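Local structure of 3-methylaspartate ammonia-lyase (Citrobacter amalonaticus, 1KKO) at the interface of chains A and B. The protein catalyses the reversible, magnesium-dependent anti elimination of ammonia from L-threo-3-methylaspartate to give mesaconate, working as a homodimer of the enolase superfamily. Numbering follows the deposited sequence. Chains: chain A/B, 3-methylaspartate ammonia-lyase.

Contact 1: the interface of chains A and B. Residues chain A 9, 54, 56, 68, 366; chain B 403-404, 407.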
# COMPACT_ATOMS: atom_id res chain seq x y z
N THR A 9 17.56 -7.55 -4.20
CA THR A 9 16.47 -8.32 -4.78
C THR A 9 15.53 -7.44 -5.58
O THR A 9 15.07 -6.39 -5.12
CB THR A 9 15.71 -9.10 -3.70
OG1 THR A 9 15.17 -8.22 -2.74
CG2 THR A 9 16.62 -9.91 -2.87
N SER A 54 15.33 -4.03 -3.66
CA SER A 54 15.46 -4.02 -2.22
C SER A 54 16.90 -4.30 -1.84
O SER A 54 17.53 -5.19 -2.38
CB SER A 54 14.57 -5.07 -1.57
OG SER A 54 13.19 -4.77 -1.67
N GLN A 56 19.15 -5.34 1.42
CA GLN A 56 19.12 -5.89 2.77
C GLN A 56 20.56 -6.01 3.24
O GLN A 56 21.41 -6.55 2.53
CB GLN A 56 18.45 -7.26 2.78
CG GLN A 56 16.98 -7.20 2.41
CD GLN A 56 16.33 -8.55 2.49
OE1 GLN A 56 15.61 -8.83 3.45
NE2 GLN A 56 16.59 -9.41 1.51
N ASP A 68 14.92 0.54 -0.08
CA ASP A 68 14.51 0.26 -1.45
C ASP A 68 14.97 1.32 -2.43
O ASP A 68 14.70 2.51 -2.27
CB ASP A 68 12.99 0.17 -1.56
CG ASP A 68 12.43 -1.16 -1.14
OD1 ASP A 68 13.17 -2.15 -1.15
OD2 ASP A 68 11.25 -1.28 -0.81
N ILE A 366 8.81 0.46 2.09
CA ILE A 366 10.03 0.68 2.86
C ILE A 366 10.55 2.09 2.67
O ILE A 366 10.96 2.73 3.63
CB ILE A 366 11.11 -0.35 2.48
CG1 ILE A 366 10.69 -1.74 2.95
CG2 ILE A 366 12.47 0.06 3.04
CD1 ILE A 366 11.63 -2.84 2.59
N ASN B 403 10.14 -12.15 -1.79
CA ASN B 403 11.43 -12.32 -2.44
C ASN B 403 12.60 -11.91 -1.55
O ASN B 403 13.65 -12.55 -1.60
CB ASN B 403 11.43 -11.66 -3.80
CG ASN B 403 10.47 -12.34 -4.75
OD1 ASN B 403 10.42 -13.57 -4.83
ND2 ASN B 403 9.70 -11.55 -5.49
N ARG B 404 12.43 -10.87 -0.73
CA ARG B 404 13.47 -10.53 0.24
C ARG B 404 13.72 -11.69 1.17
O ARG B 404 14.86 -12.00 1.50
CB ARG B 404 13.06 -9.32 1.08
CG ARG B 404 13.28 -7.97 0.44
CD ARG B 404 13.11 -6.84 1.43
NE ARG B 404 11.75 -6.70 1.93
CZ ARG B 404 10.80 -5.99 1.35
NH1 ARG B 404 11.03 -5.38 0.20
NH2 ARG B 404 9.61 -5.90 1.92
N ALA B 407 15.53 -14.64 -0.31
CA ALA B 407 16.95 -14.33 -0.42
C ALA B 407 17.66 -14.50 0.93
O ALA B 407 18.77 -15.03 0.98
CB ALA B 407 17.14 -12.93 -0.94
O HOH W 1 9.50 -3.30 -1.01
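The guanidinium of B:Arg404 lies flat beneath the tip of A:Ile366, whose CD1 methyl sits 3.4 Å above the plane, over its centre; the other face is covered by the backbone O of B:Asn400, from the same helix as the arginine. At the edge of the same group, in plane, are A:Ser54 and a water. NH1 serves both: it donates to the hydroxyl OG of A:Ser54 at 2.9 Å, only 4° out of the guanidinium plane, and it meets the water, whose other partner is the carboxylate oxygen OD2 of A:Asp68. A:Ser54 OG in turn donates to A:Asp68 OD1 at 2.7 Å, on the syn side of the carboxylate. The serine hydroxyl is thus oriented by the aspartate to receive the arginine, while the acid and NH1 stay 4.1 Å apart (OD1 to NH1), bridged by the hydroxyl and the water; the carboxylate may still favour the arginine's positive charge. A methyl on the face and two acceptors at the edge should keep the guanidinium from turning.

B:Arg404 projects from helix 392-409 across strand 47-59 of chain A. Its chain bends at chi3 (-66°), which swings the guanidinium round towards A:Ile366 and A:Ser54. The aliphatic part is crossed at about a right angle by A:Gln56, whose CD rests 3.6 Å from B:Arg404 CB, the amide plane steeply turned from the guanidinium. Further along the helix, the CG2 methyl of A:Thr9 packs against B:Ala407 CB. The amide of A:Gln56 also donates to the arginine's own backbone carbonyl: NE2 meets B:Arg404 O at 3.1 Å, nearly straight at the hydrogen (164°).

Contact 2: the interface of chains A and B. Residues chain A 12-14, 52, 68, 363-365; chain B 396-397, 400, 404.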
# COMPACT_ATOMS: atom_id res chain seq x y z
N TYR A 12 8.70 -5.07 -7.39
CA TYR A 12 7.81 -4.10 -7.99
C TYR A 12 7.57 -2.95 -7.02
O TYR A 12 7.36 -3.17 -5.83
CB TYR A 12 6.46 -4.74 -8.35
CG TYR A 12 6.54 -5.68 -9.54
CD1 TYR A 12 6.76 -5.19 -10.81
CD2 TYR A 12 6.40 -7.04 -9.39
CE1 TYR A 12 6.84 -6.04 -11.89
CE2 TYR A 12 6.47 -7.90 -10.47
CZ TYR A 12 6.69 -7.38 -11.71
OH TYR A 12 6.77 -8.22 -12.79
N SER A 13 7.64 -1.73 -7.54
CA SER A 13 7.27 -0.55 -6.78
C SER A 13 5.75 -0.35 -6.90
O SER A 13 5.06 -1.12 -7.56
CB SER A 13 8.04 0.67 -7.24
OG SER A 13 7.81 0.94 -8.60
N SER A 14 5.22 0.69 -6.26
CA SER A 14 3.78 0.81 -6.11
C SER A 14 3.07 1.59 -7.20
O SER A 14 1.90 1.93 -7.04
CB SER A 14 3.44 1.39 -4.75
OG SER A 14 3.63 0.43 -3.73
N CYS A 52 11.62 -1.81 -8.36
CA CYS A 52 12.54 -1.39 -7.33
C CYS A 52 13.59 -2.47 -7.13
O CYS A 52 13.49 -3.56 -7.66
CB CYS A 52 11.80 -1.11 -6.02
SG CYS A 52 10.93 -2.57 -5.37
N ASP A 68 14.92 0.54 -0.08
CA ASP A 68 14.51 0.26 -1.45
C ASP A 68 14.97 1.32 -2.43
O ASP A 68 14.70 2.51 -2.27
CB ASP A 68 12.99 0.17 -1.56
CG ASP A 68 12.43 -1.16 -1.14
OD1 ASP A 68 13.17 -2.15 -1.15
OD2 ASP A 68 11.25 -1.28 -0.81
N GLU A 363 7.13 4.69 -5.49
CA GLU A 363 8.15 4.16 -4.60
C GLU A 363 7.56 3.00 -3.79
O GLU A 363 6.68 2.31 -4.30
CB GLU A 363 8.88 5.25 -3.81
CG GLU A 363 8.06 6.15 -2.92
CD GLU A 363 8.94 7.24 -2.32
OE1 GLU A 363 8.77 8.43 -2.66
OE2 GLU A 363 9.82 6.89 -1.52
N THR A 364 8.06 2.74 -2.58
CA THR A 364 7.69 1.51 -1.88
C THR A 364 7.28 1.74 -0.45
O THR A 364 7.38 2.83 0.09
CB THR A 364 8.84 0.49 -1.86
OG1 THR A 364 9.86 0.93 -0.93
CG2 THR A 364 9.51 0.35 -3.21
N GLU A 365 6.82 0.67 0.19
CA GLU A 365 6.44 0.73 1.58
C GLU A 365 7.66 1.02 2.45
O GLU A 365 7.57 1.74 3.44
CB GLU A 365 5.69 -0.54 2.01
CG GLU A 365 6.49 -1.72 2.56
CD GLU A 365 7.33 -2.49 1.56
OE1 GLU A 365 7.61 -2.00 0.45
OE2 GLU A 365 7.75 -3.61 1.93
N ASN B 396 3.49 -4.75 -4.10
CA ASN B 396 4.77 -4.29 -3.58
C ASN B 396 5.03 -4.89 -2.19
O ASN B 396 6.11 -5.43 -1.92
CB ASN B 396 4.71 -2.76 -3.56
CG ASN B 396 5.95 -2.10 -3.06
OD1 ASN B 396 6.85 -2.70 -2.44
ND2 ASN B 396 6.00 -0.80 -3.33
N ILE B 397 4.04 -4.84 -1.32
CA ILE B 397 4.18 -5.35 0.03
C ILE B 397 4.40 -6.85 0.06
O ILE B 397 5.34 -7.33 0.71
CB ILE B 397 2.94 -4.95 0.85
CG1 ILE B 397 2.96 -3.45 1.16
CG2 ILE B 397 2.83 -5.75 2.15
CD1 ILE B 397 1.63 -2.87 1.50
N ASN B 400 7.42 -8.30 -2.67
CA ASN B 400 8.79 -7.93 -2.31
C ASN B 400 9.22 -8.51 -0.96
O ASN B 400 10.37 -8.92 -0.81
CB ASN B 400 9.01 -6.42 -2.32
CG ASN B 400 8.77 -5.80 -3.67
OD1 ASN B 400 8.51 -6.48 -4.67
ND2 ASN B 400 8.89 -4.50 -3.71
N ARG B 404 12.43 -10.87 -0.73
CA ARG B 404 13.47 -10.53 0.24
C ARG B 404 13.72 -11.69 1.17
O ARG B 404 14.86 -12.00 1.50
CB ARG B 404 13.06 -9.32 1.08
CG ARG B 404 13.28 -7.97 0.44
CD ARG B 404 13.11 -6.84 1.43
NE ARG B 404 11.75 -6.70 1.93
CZ ARG B 404 10.80 -5.99 1.35
NH1 ARG B 404 11.03 -5.38 0.20
NH2 ARG B 404 9.61 -5.90 1.92
O HOH W 2 9.50 -3.30 -1.01
O HOH W 3 6.32 -5.78 2.89
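Helix 392-409 of one enolase-superfamily subunit lies against the end of strand 3-13 and the start of helix 365-378 of the other, within the homodimer interface. The amide of B:Asn400 grips the backbone of A:Tyr12 at two points. Its OD1 accepts from A:Tyr12 N at 3.1 Å, in the carbonyl plane and on a lone pair, while ND2 donates to A:Tyr12 O at 2.9 Å from above that carbonyl's plane. The second N-H of ND2 runs almost straight (169°) to a bridging water, with A:Cys52 SG beside the nitrogen.

One turn back, B:Asn396 holds CG anti to its backbone N (chi1 -180°), which carries the amide out to A:Ser14. There ND2 donates to OG at 2.7 Å, the hydroxyl tilted 22° from the amide plane, and A:Thr364 crosses the side chain at about a right angle.

A:Glu365 bends at chi2 and meets B:Arg404 tip to tip in a salt bridge, OE2 to NH2 2.9 Å, approached nearly along the C-O bond. OE2 also reaches B:Ile397 O through a second water. The first water, also held by A:Asp68 and B:Arg404, meets A:Glu365 OE1 at 2.7 Å, with B:Asn396 OD1 at best a weak third acceptor. A:Glu365 OE1 and B:Asn396 OD1, both acceptors as modelled, lie an unfavourable 3.1 Å apart; a proton on the acid or a flipped amide, neither seen, would relieve it. A:Asp68 OD2 accepts from A:Thr364 OG1 at 2.6 Å through its anti lone pair.

Contact 1 and contact 2 are neighbouring stretches of one interface, their C-alpha centres about 8 Å apart. Both use helix 392-409 of chain B against strands 3-13, 47-59 and 64-69 and helix 365-378 of chain A, and both contain A:Asp68 and B:Arg404. The arginine joins them: NH1 bonds A:Ser54 in contact 1, NH2 bonds A:Glu365 in contact 2, and the water on NH1 is common to both. Two-fold symmetry repeats the pair with the chains exchanged, fastening the homodimer twice. Contact 2 lies nearer the catalytic A:Lys331, about 16 Å from its centre against 21 Å for contact 1.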